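Local coordinates for protein putative TRAP PERIPLASMIC SOLUTE BINDING PROTEIN (Haemophilus influenzae, PDB 4PBQ) that probably captures sugar acids such as L-gulonate in the periplasm and delivers them to a TRAP-type membrane transporter, at residues Q113-V118 with K264-A269; F146-S151 with M210-S215; W177-A180 with N184-S187; D203-P208 with E219-I224. All blocks are in the same frame, centred on the assembly; numbering follows the deposited sequence.

Contact 1: Q113-V118 with K264-A269; sequences QEAKKV and KEWELA
Lys116 lays its aliphatic chain across one face of the Trp266 indole, and this overlap joins the short helix 112-119 to the long helix 248-281 of the TRAP solute-binding fold. The lysine chain is a clear case of how a charged residue can serve as apolar cover. Lys116 CB stands over the six-membered ring of Trp266, 3.5 Å from its centroid and only 9° off the ring normal, a CH-pi contact made nearly straight down on the face. Lys116 CG comes next, 3.7 Å from Trp266 CD2. CD then passes to Trp266 CG, and CE ends beside Trp266 CB and CG, close to the root of the indole. The two side chains run antiparallel, each with its outer end beside the other's base. Lys116 CG lies anti to the backbone N (chi1 179°), and the chain stays extended until a bend at chi4 turns NZ aside. Lys116 NZ is 5.5 Å from the centroid of the Trp266 five-membered ring, at most a weak cation-pi attraction, and its salt bridge is with Glu120. Ala115 adds a small apolar contact at the far end of the indole. On the ring's opposite face lies Glu265 OE1, offset toward the rim, while the indole NE1 donates to the backbone oxygen of Tyr141 on strand 136-151. The indole's outer tip approaches the lysine backbone itself, with Trp266 CH2 3.6 Å from Lys116 CA.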
# COMPACT_ATOMS: atom_id res chain seq x y z
N GLN A 113 5.37 -0.98 13.72
CA GLN A 113 6.04 0.14 14.35
C GLN A 113 7.38 0.44 13.67
O GLN A 113 7.74 1.60 13.51
CB GLN A 113 6.19 -0.07 15.87
CG GLN A 113 4.92 0.32 16.65
CD GLN A 113 4.60 1.83 16.59
OE1 GLN A 113 5.50 2.67 16.66
NE2 GLN A 113 3.32 2.17 16.45
N GLU A 114 8.10 -0.59 13.23
CA GLU A 114 9.36 -0.34 12.51
C GLU A 114 9.12 0.28 11.12
O GLU A 114 9.87 1.16 10.69
CB GLU A 114 10.19 -1.63 12.39
CG GLU A 114 11.49 -1.45 11.60
CD GLU A 114 12.41 -2.64 11.76
OE1 GLU A 114 13.12 -2.69 12.80
OE2 GLU A 114 12.41 -3.53 10.88
N ALA A 115 8.07 -0.18 10.43
CA ALA A 115 7.72 0.41 9.15
C ALA A 115 7.44 1.90 9.33
O ALA A 115 7.89 2.72 8.53
CB ALA A 115 6.51 -0.31 8.53
N LYS A 116 6.72 2.24 10.40
CA LYS A 116 6.32 3.61 10.63
C LYS A 116 7.58 4.44 10.92
O LYS A 116 7.75 5.54 10.42
CB LYS A 116 5.34 3.69 11.80
CG LYS A 116 4.85 5.10 12.15
CD LYS A 116 3.85 5.03 13.31
CE LYS A 116 3.28 6.39 13.66
NZ LYS A 116 4.26 7.23 14.41
N LYS A 117 8.47 3.88 11.73
CA LYS A 117 9.69 4.57 12.13
C LYS A 117 10.55 4.90 10.92
O LYS A 117 11.04 6.03 10.79
CB LYS A 117 10.47 3.73 13.14
CG LYS A 117 11.68 4.41 13.73
CD LYS A 117 12.41 3.45 14.68
CE LYS A 117 13.56 4.16 15.40
NZ LYS A 117 14.23 3.22 16.32
N VAL A 118 10.73 3.93 10.04
CA VAL A 118 11.53 4.17 8.85
C VAL A 118 10.84 5.17 7.90
O VAL A 118 11.49 6.01 7.30
CB VAL A 118 11.82 2.88 8.09
CG1 VAL A 118 12.45 3.20 6.75
CG2 VAL A 118 12.74 1.97 8.91
N LYS A 264 -2.94 9.80 13.25
CA LYS A 264 -4.21 9.17 13.58
C LYS A 264 -4.46 7.92 12.74
O LYS A 264 -5.06 6.93 13.24
CB LYS A 264 -5.38 10.16 13.40
CG LYS A 264 -5.31 11.32 14.39
CD LYS A 264 -5.58 10.86 15.82
CE LYS A 264 -5.86 12.03 16.72
NZ LYS A 264 -5.19 11.90 18.03
N GLU A 265 -4.02 7.95 11.49
CA GLU A 265 -4.23 6.82 10.60
C GLU A 265 -3.38 5.60 11.00
O GLU A 265 -3.87 4.49 10.99
CB GLU A 265 -3.96 7.15 9.14
CG GLU A 265 -4.54 6.10 8.15
CD GLU A 265 -3.60 4.94 7.84
OE1 GLU A 265 -2.40 5.08 8.13
OE2 GLU A 265 -4.07 3.91 7.28
N TRP A 266 -2.12 5.83 11.35
CA TRP A 266 -1.28 4.73 11.86
C TRP A 266 -1.92 4.10 13.09
O TRP A 266 -2.06 2.90 13.15
CB TRP A 266 0.14 5.20 12.18
CG TRP A 266 1.02 5.20 10.96
CD1 TRP A 266 1.25 6.27 10.13
CD2 TRP A 266 1.76 4.09 10.40
NE1 TRP A 266 2.07 5.88 9.08
CE2 TRP A 266 2.42 4.56 9.24
CE3 TRP A 266 1.94 2.74 10.79
CZ2 TRP A 266 3.22 3.74 8.45
CZ3 TRP A 266 2.74 1.93 10.00
CH2 TRP A 266 3.38 2.44 8.85
N GLU A 267 -2.30 4.93 14.05
CA GLU A 267 -2.94 4.46 15.27
C GLU A 267 -4.21 3.65 14.97
O GLU A 267 -4.40 2.54 15.50
CB GLU A 267 -3.26 5.66 16.17
CG GLU A 267 -3.98 5.33 17.46
CD GLU A 267 -4.15 6.55 18.36
OE1 GLU A 267 -4.77 7.55 17.93
OE2 GLU A 267 -3.65 6.50 19.50
N LEU A 268 -5.09 4.20 14.15
CA LEU A 268 -6.34 3.55 13.82
C LEU A 268 -6.12 2.27 13.00
O LEU A 268 -6.80 1.25 13.19
CB LEU A 268 -7.24 4.52 13.05
CG LEU A 268 -8.63 3.95 12.74
CD1 LEU A 268 -9.37 3.57 14.02
CD2 LEU A 268 -9.48 4.95 11.95
N ALA A 269 -5.15 2.31 12.10
CA ALA A 269 -4.86 1.17 11.27
C ALA A 269 -4.32 -0.00 12.10
O ALA A 269 -4.73 -1.14 11.91
CB ALA A 269 -3.89 1.56 10.14

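Contact 2: F146-S151 with M210-S215; sequences FRVISS and MLIKDS. With 2UF (L-gulonate), chain D.
With CG1 anti to its carbonyl carbon (chi1 -69°) and chi2 extended at 171°, Ile212 sends CD1 out from helix 209-214 to meet Val148 on strand 136-151. The valine answers with CG2, the methyl lodged between its own backbone N and carbonyl carbon, and the two side chains meet at a slant. Their methyls, Val148 CG2 and Ile212 CD1, lie 3.5 Å apart, tighter than usual for two carbons. Ser150 CB skirts the same Ile212 CD1 more loosely. Here one strand serves two purposes, for the neighbouring Arg147 reaches the ligand. Bent at chi3, the arginine brings the edge of its guanidinium to L-gulonate. Arg147 NH1 donates to O5 of the ligand at 2.9 Å, and Arg147 NH2 to the carboxylate oxygen O6B at 3.0 Å. A weak additional bond runs from NH2 to O5. The salt bridge from NE to Glu206 and the bond from NH1 to Ser232 fix the rotation of the guanidinium. Arg147 works in the pocket with Arg167 of strand 165-168, which also hydrogen-bonds the ligand and probably fills the conserved family role; a carboxylate held by arginine is the hallmark of TRAP solute-binding proteins.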
# COMPACT_ATOMS: atom_id res chain seq x y z
N PHE A 146 1.11 -4.99 6.30
CA PHE A 146 1.76 -6.18 5.76
C PHE A 146 0.80 -6.99 4.94
O PHE A 146 -0.36 -7.18 5.29
CB PHE A 146 2.33 -7.02 6.87
CG PHE A 146 3.58 -6.45 7.47
CD1 PHE A 146 4.82 -6.67 6.89
CD2 PHE A 146 3.50 -5.68 8.61
CE1 PHE A 146 5.96 -6.13 7.45
CE2 PHE A 146 4.64 -5.13 9.19
CZ PHE A 146 5.87 -5.35 8.62
N ARG A 147 1.32 -7.56 3.86
CA ARG A 147 0.49 -8.35 2.97
C ARG A 147 0.49 -9.84 3.35
O ARG A 147 1.52 -10.41 3.72
CB ARG A 147 0.97 -8.16 1.52
CG ARG A 147 0.94 -6.70 1.08
CD ARG A 147 1.51 -6.49 -0.26
NE ARG A 147 0.63 -6.83 -1.38
CZ ARG A 147 -0.21 -5.98 -1.96
NH1 ARG A 147 -0.30 -4.72 -1.53
NH2 ARG A 147 -0.93 -6.37 -2.98
N VAL A 148 -0.69 -10.43 3.26
CA VAL A 148 -0.89 -11.86 3.53
C VAL A 148 -1.48 -12.51 2.27
O VAL A 148 -2.01 -11.83 1.40
CB VAL A 148 -1.74 -12.13 4.79
CG1 VAL A 148 -1.10 -11.49 5.99
CG2 VAL A 148 -3.18 -11.62 4.62
N ILE A 149 -1.35 -13.83 2.17
CA ILE A 149 -1.87 -14.56 1.01
C ILE A 149 -3.23 -15.17 1.29
O ILE A 149 -3.40 -15.91 2.25
CB ILE A 149 -0.90 -15.69 0.61
CG1 ILE A 149 0.47 -15.10 0.24
CG2 ILE A 149 -1.47 -16.49 -0.56
CD1 ILE A 149 1.57 -16.16 0.08
N SER A 150 -4.22 -14.83 0.48
CA SER A 150 -5.50 -15.49 0.55
C SER A 150 -5.55 -16.54 -0.57
O SER A 150 -4.97 -16.35 -1.62
CB SER A 150 -6.65 -14.51 0.45
OG SER A 150 -6.75 -13.89 -0.81
N SER A 151 -6.26 -17.63 -0.34
CA SER A 151 -6.14 -18.77 -1.22
C SER A 151 -7.26 -19.77 -1.05
O SER A 151 -7.71 -20.03 0.07
CB SER A 151 -4.81 -19.47 -0.91
OG SER A 151 -4.66 -20.59 -1.75
N MSE A 210 -6.80 -5.91 6.25
CA MSE A 210 -7.96 -5.04 6.21
C MSE A 210 -8.58 -5.00 4.83
O MSE A 210 -9.81 -5.03 4.72
CB MSE A 210 -7.67 -3.62 6.70
CG MSE A 210 -7.26 -3.60 8.16
SE MSE A 210 -7.09 -1.80 8.88
CE MSE A 210 -5.41 -1.31 8.08
N LEU A 211 -7.76 -5.00 3.78
CA LEU A 211 -8.30 -5.09 2.43
C LEU A 211 -9.09 -6.40 2.21
O LEU A 211 -10.18 -6.40 1.63
CB LEU A 211 -7.15 -4.97 1.41
CG LEU A 211 -7.43 -4.90 -0.09
CD1 LEU A 211 -7.92 -6.22 -0.71
CD2 LEU A 211 -8.37 -3.79 -0.38
N ILE A 212 -8.54 -7.52 2.67
CA ILE A 212 -9.21 -8.80 2.53
C ILE A 212 -10.60 -8.80 3.18
O ILE A 212 -11.54 -9.36 2.62
CB ILE A 212 -8.30 -9.91 3.09
CG1 ILE A 212 -7.10 -10.04 2.16
CG2 ILE A 212 -9.04 -11.24 3.20
CD1 ILE A 212 -6.00 -10.95 2.69
N LYS A 213 -10.76 -8.12 4.31
CA LYS A 213 -12.08 -8.03 4.92
C LYS A 213 -12.94 -7.03 4.16
O LYS A 213 -14.09 -7.33 3.81
CB LYS A 213 -12.02 -7.60 6.38
CG LYS A 213 -13.40 -7.65 7.05
CD LYS A 213 -13.46 -6.95 8.39
CE LYS A 213 -14.91 -6.87 8.83
NZ LYS A 213 -15.13 -6.12 10.12
N ASP A 214 -12.41 -5.81 3.99
CA ASP A 214 -13.21 -4.67 3.52
C ASP A 214 -13.76 -4.99 2.13
O ASP A 214 -14.87 -4.58 1.78
CB ASP A 214 -12.35 -3.43 3.37
CG ASP A 214 -11.88 -2.81 4.71
OD1 ASP A 214 -12.35 -3.20 5.81
OD2 ASP A 214 -11.02 -1.89 4.62
N SER A 215 -12.95 -5.66 1.32
CA SER A 215 -13.31 -5.98 -0.06
C SER A 215 -14.32 -7.11 -0.19
O SER A 215 -14.92 -7.29 -1.26
CB SER A 215 -12.07 -6.40 -0.84
OG SER A 215 -11.59 -7.63 -0.31
O6A 2UF D . -4.02 -3.66 -5.97
C6 2UF D . -3.33 -4.01 -5.00
O6B 2UF D . -3.18 -5.18 -4.61
C5 2UF D . -2.66 -2.89 -4.19
O5 2UF D . -2.51 -3.32 -2.86
C4 2UF D . -1.27 -2.53 -4.78
O4 2UF D . -1.44 -1.97 -6.09
C3 2UF D . -0.54 -1.55 -3.85
O3 2UF D . -1.37 -0.39 -3.48
C2 2UF D . 0.76 -1.03 -4.49
O2 2UF D . 1.48 -0.44 -3.42
C1 2UF D . 1.63 -2.19 -5.06
O1 2UF D . 2.88 -1.62 -5.48

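Contact 3: W177-A180 with N184-S187; sequences WAKA and NPQS
Apolar contact alone joins Ala178 and Lys179 to Pro185, an example of how a tight helix-to-strand connection can be closed without any hydrogen bond between the two segments. Methyl against ring comes first: Ala178 CB points toward the strand and meets Pro185 CB at 3.7 Å, with Pro185 CG somewhat farther off at 4.1 Å. The second kind is methylene against ring. Lys179 holds CG beside its backbone N and anti to the carbonyl carbon (chi1 -64°), a setting that brings Lys179 CG 3.9 Å from both Pro185 CG and Pro185 CD. The lysine chain runs roughly perpendicular to the proline ring, and CG is the lysine atom that makes the contact. Pro185 thus presents CB to the alanine, CD to the lysine, and CG to both. Ala178 is buried, whereas Lys179 itself is exposed. Together these residues connect the last two elements of a beta-alpha-beta unit made of strand 165-168, helix 172-180 and strand 184-187. The proline also packs on Val175 of the helix and on Val168 of the first strand, parallel to its own, while Trp177 packs against Leu305 of helix 292-312.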
# COMPACT_ATOMS: atom_id res chain seq x y z
N TRP A 177 8.52 -11.37 -7.19
CA TRP A 177 8.37 -11.98 -5.88
C TRP A 177 7.67 -13.34 -6.00
O TRP A 177 8.13 -14.35 -5.47
CB TRP A 177 7.61 -11.04 -4.92
CG TRP A 177 7.11 -11.77 -3.72
CD1 TRP A 177 7.81 -12.06 -2.59
CD2 TRP A 177 5.80 -12.33 -3.53
NE1 TRP A 177 7.05 -12.79 -1.72
CE2 TRP A 177 5.80 -12.97 -2.27
CE3 TRP A 177 4.64 -12.38 -4.32
CZ2 TRP A 177 4.69 -13.65 -1.78
CZ3 TRP A 177 3.52 -13.05 -3.82
CH2 TRP A 177 3.56 -13.66 -2.56
N ALA A 178 6.57 -13.36 -6.74
CA ALA A 178 5.80 -14.59 -6.86
C ALA A 178 6.62 -15.67 -7.54
O ALA A 178 6.63 -16.80 -7.10
CB ALA A 178 4.51 -14.35 -7.61
N LYS A 179 7.35 -15.31 -8.58
CA LYS A 179 8.18 -16.30 -9.26
C LYS A 179 9.31 -16.82 -8.37
O LYS A 179 9.72 -17.99 -8.46
CB LYS A 179 8.74 -15.72 -10.57
CG LYS A 179 7.61 -15.40 -11.59
CD LYS A 179 8.12 -14.77 -12.86
CE LYS A 179 8.80 -15.83 -13.72
NZ LYS A 179 8.84 -15.42 -15.13
N ALA A 180 9.83 -15.98 -7.49
CA ALA A 180 10.86 -16.42 -6.55
C ALA A 180 10.30 -17.43 -5.53
O ALA A 180 11.06 -18.22 -4.96
CB ALA A 180 11.48 -15.21 -5.82
N ASN A 184 2.89 -19.12 -9.70
CA ASN A 184 2.55 -18.60 -11.04
C ASN A 184 1.72 -17.31 -10.90
O ASN A 184 0.55 -17.39 -10.60
CB ASN A 184 1.73 -19.62 -11.84
CG ASN A 184 2.45 -20.96 -11.99
OD1 ASN A 184 3.67 -21.00 -12.16
ND2 ASN A 184 1.70 -22.05 -11.95
N PRO A 185 2.33 -16.14 -11.12
CA PRO A 185 1.61 -14.88 -10.96
C PRO A 185 0.81 -14.52 -12.20
O PRO A 185 1.18 -14.88 -13.31
CB PRO A 185 2.73 -13.87 -10.78
CG PRO A 185 3.83 -14.43 -11.67
CD PRO A 185 3.74 -15.91 -11.49
N GLN A 186 -0.25 -13.76 -12.01
CA GLN A 186 -0.92 -13.09 -13.11
C GLN A 186 -1.24 -11.68 -12.64
O GLN A 186 -2.07 -11.47 -11.75
CB GLN A 186 -2.21 -13.78 -13.58
CG GLN A 186 -2.80 -12.98 -14.80
CD GLN A 186 -3.85 -13.72 -15.65
OE1 GLN A 186 -4.00 -14.94 -15.57
NE2 GLN A 186 -4.57 -12.97 -16.48
N SER A 187 -0.56 -10.71 -13.20
CA SER A 187 -0.75 -9.31 -12.81
C SER A 187 -2.06 -8.80 -13.38
O SER A 187 -2.33 -8.97 -14.54
CB SER A 187 0.43 -8.46 -13.33
OG SER A 187 0.25 -7.08 -13.06

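Contact 4: D203-P208 with E219-I224; sequences DGQENP and EVQKYI. With 2UF (L-gulonate), chain D.
Strand 204-208 supplies Asn207 to the L-gulonate pocket, and contact 4 ties the start of that strand to Gln221, which precedes strand 223-225. Gln221 reaches across with CG beside its backbone N (chi1 -62°) and a bend at chi2, bringing its terminal amide to the backbone of Asp203 and Gly204. Gln221 NE2 donates to Asp203 O at 3.3 Å in a long but straight bond (170°). The bond is well aimed from the glutamine side, only 8° out of its amide plane, but it meets the carbonyl from above, off its lone pairs. The same nitrogen also donates to Val220 O, so it is tied to two backbone carbonyls. On the other branch, Gln221 OE1 is 3.1 Å from Gly204 CA, a close approach to the backbone, and is hydrogen-bonded to Ser150 OG. Both segments are attached to strand 136-151: strands 204-208 and 223-225 each pair with it antiparallel, as part of the mixed sheet of this solute-binding fold. The general lesson is that a pocket residue may itself be held by a second shell. Asn207 ND2 donates to Gln205 OE1 at 2.9 Å, nearly along the C=O axis, with the acceptor in the amide plane of the asparagine. That bond restrains rotation of an amide that serves the ligand through both branches. Asn207 OD1 accepts from ligand O5 at 2.8 Å, while Asn207 ND2 also donates to ligand O6B at 3.0 Å. Gln205 is held in turn by Ser150, to whose OG its NE2 is hydrogen-bonded.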
# COMPACT_ATOMS: atom_id res chain seq x y z
N ASP A 203 -6.09 -18.86 -8.06
CA ASP A 203 -6.44 -19.55 -6.83
C ASP A 203 -6.52 -18.60 -5.63
O ASP A 203 -7.13 -18.94 -4.60
CB ASP A 203 -5.39 -20.59 -6.51
CG ASP A 203 -5.28 -21.64 -7.58
OD1 ASP A 203 -6.32 -22.22 -7.93
OD2 ASP A 203 -4.14 -21.86 -8.07
N GLY A 204 -5.89 -17.44 -5.76
CA GLY A 204 -5.86 -16.48 -4.68
C GLY A 204 -5.16 -15.19 -5.06
O GLY A 204 -4.92 -14.88 -6.25
N GLN A 205 -4.88 -14.39 -4.04
CA GLN A 205 -4.28 -13.08 -4.22
C GLN A 205 -3.52 -12.75 -2.94
O GLN A 205 -3.44 -13.59 -2.04
CB GLN A 205 -5.35 -12.00 -4.55
CG GLN A 205 -6.40 -11.76 -3.47
CD GLN A 205 -5.97 -10.76 -2.41
OE1 GLN A 205 -5.65 -9.61 -2.72
NE2 GLN A 205 -5.90 -11.21 -1.16
N GLU A 206 -2.95 -11.55 -2.85
CA GLU A 206 -2.25 -11.15 -1.62
C GLU A 206 -2.44 -9.66 -1.37
O GLU A 206 -2.43 -8.86 -2.30
CB GLU A 206 -0.77 -11.58 -1.64
CG GLU A 206 0.00 -11.25 -2.90
CD GLU A 206 0.42 -9.80 -2.98
OE1 GLU A 206 1.19 -9.35 -2.09
OE2 GLU A 206 -0.03 -9.10 -3.93
N ASN A 207 -2.64 -9.30 -0.11
CA ASN A 207 -2.99 -7.94 0.28
C ASN A 207 -3.05 -7.92 1.79
O ASN A 207 -3.04 -8.97 2.43
CB ASN A 207 -4.35 -7.52 -0.35
CG ASN A 207 -4.19 -6.52 -1.51
OD1 ASN A 207 -3.60 -5.45 -1.35
ND2 ASN A 207 -4.72 -6.87 -2.66
N PRO A 208 -3.11 -6.73 2.39
CA PRO A 208 -3.21 -6.66 3.84
C PRO A 208 -4.53 -7.23 4.35
O PRO A 208 -5.53 -7.26 3.61
CB PRO A 208 -3.08 -5.16 4.15
CG PRO A 208 -2.39 -4.59 2.94
CD PRO A 208 -2.90 -5.41 1.78
N GLU A 219 -14.84 -13.86 1.76
CA GLU A 219 -16.00 -14.71 1.56
C GLU A 219 -15.77 -15.75 0.47
O GLU A 219 -16.49 -16.73 0.40
CB GLU A 219 -17.21 -13.85 1.22
CG GLU A 219 -17.66 -12.97 2.38
CD GLU A 219 -18.98 -12.28 2.08
OE1 GLU A 219 -19.15 -11.79 0.95
OE2 GLU A 219 -19.84 -12.26 2.98
N VAL A 220 -14.76 -15.52 -0.36
CA VAL A 220 -14.44 -16.43 -1.46
C VAL A 220 -13.01 -16.96 -1.38
O VAL A 220 -12.47 -17.46 -2.37
CB VAL A 220 -14.67 -15.77 -2.85
CG1 VAL A 220 -16.17 -15.49 -3.08
CG2 VAL A 220 -13.85 -14.48 -3.00
N GLN A 221 -12.41 -16.85 -0.21
CA GLN A 221 -11.04 -17.32 0.02
C GLN A 221 -10.96 -17.98 1.38
O GLN A 221 -10.79 -17.29 2.39
CB GLN A 221 -10.06 -16.15 -0.07
CG GLN A 221 -10.00 -15.44 -1.41
CD GLN A 221 -9.00 -16.09 -2.35
OE1 GLN A 221 -7.89 -15.59 -2.53
NE2 GLN A 221 -9.38 -17.21 -2.93
N LYS A 222 -11.02 -19.30 1.39
CA LYS A 222 -11.06 -20.08 2.64
C LYS A 222 -9.82 -19.83 3.49
O LYS A 222 -9.92 -19.63 4.69
CB LYS A 222 -11.18 -21.56 2.33
CG LYS A 222 -11.32 -22.46 3.56
CD LYS A 222 -11.64 -23.91 3.14
CE LYS A 222 -12.28 -24.73 4.26
NZ LYS A 222 -11.29 -25.45 5.12
N TYR A 223 -8.65 -19.87 2.86
CA TYR A 223 -7.41 -19.82 3.61
C TYR A 223 -6.74 -18.47 3.54
O TYR A 223 -6.70 -17.83 2.49
CB TYR A 223 -6.43 -20.90 3.13
CG TYR A 223 -7.00 -22.30 3.22
CD1 TYR A 223 -7.00 -22.99 4.42
CD2 TYR A 223 -7.57 -22.90 2.11
CE1 TYR A 223 -7.53 -24.27 4.51
CE2 TYR A 223 -8.11 -24.17 2.19
CZ TYR A 223 -8.08 -24.85 3.40
OH TYR A 223 -8.62 -26.11 3.48
N ILE A 224 -6.21 -18.07 4.68
CA ILE A 224 -5.39 -16.87 4.76
C ILE A 224 -4.10 -17.26 5.42
O ILE A 224 -4.07 -17.77 6.54
CB ILE A 224 -6.10 -15.73 5.54
CG1 ILE A 224 -7.40 -15.36 4.85
CG2 ILE A 224 -5.18 -14.53 5.64
CD1 ILE A 224 -8.24 -14.34 5.61
O6A 2UF D . -4.02 -3.66 -5.97
C6 2UF D . -3.33 -4.01 -5.00
O6B 2UF D . -3.18 -5.18 -4.61
C5 2UF D . -2.66 -2.89 -4.19
O5 2UF D . -2.51 -3.32 -2.86
C4 2UF D . -1.27 -2.53 -4.78
O4 2UF D . -1.44 -1.97 -6.09
C3 2UF D . -0.54 -1.55 -3.85
O3 2UF D . -1.37 -0.39 -3.48
C2 2UF D . 0.76 -1.03 -4.49
O2 2UF D . 1.48 -0.44 -3.42
C1 2UF D . 1.63 -2.19 -5.06
O1 2UF D . 2.88 -1.62 -5.48

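Overall arrangement
All four contacts lie within one solute-binding chain, and contacts 2, 3 and 4 are nested in the long loop that contact 1 closes. Contacts 2 and 4, with centres 6 Å apart, alternate along the sequence and share the mixed sheet and the ligand. Contact 3, nested within contact 2 and closing before contact 4 opens, joins helix 172-180 to a strand of a separate two-stranded parallel sheet, touching contacts 2 and 4 through Trp177. Contact 1, 28 Å from contact 3 between centres, meets contact 2 where Ala269 packs on Met210. Strand 136-151 is the shared element: it gives Arg147 to the ligand, pairs with strand 204-208, which gives Asn207, and receives Trp266 of helix 248-281 at Tyr141 and Met143.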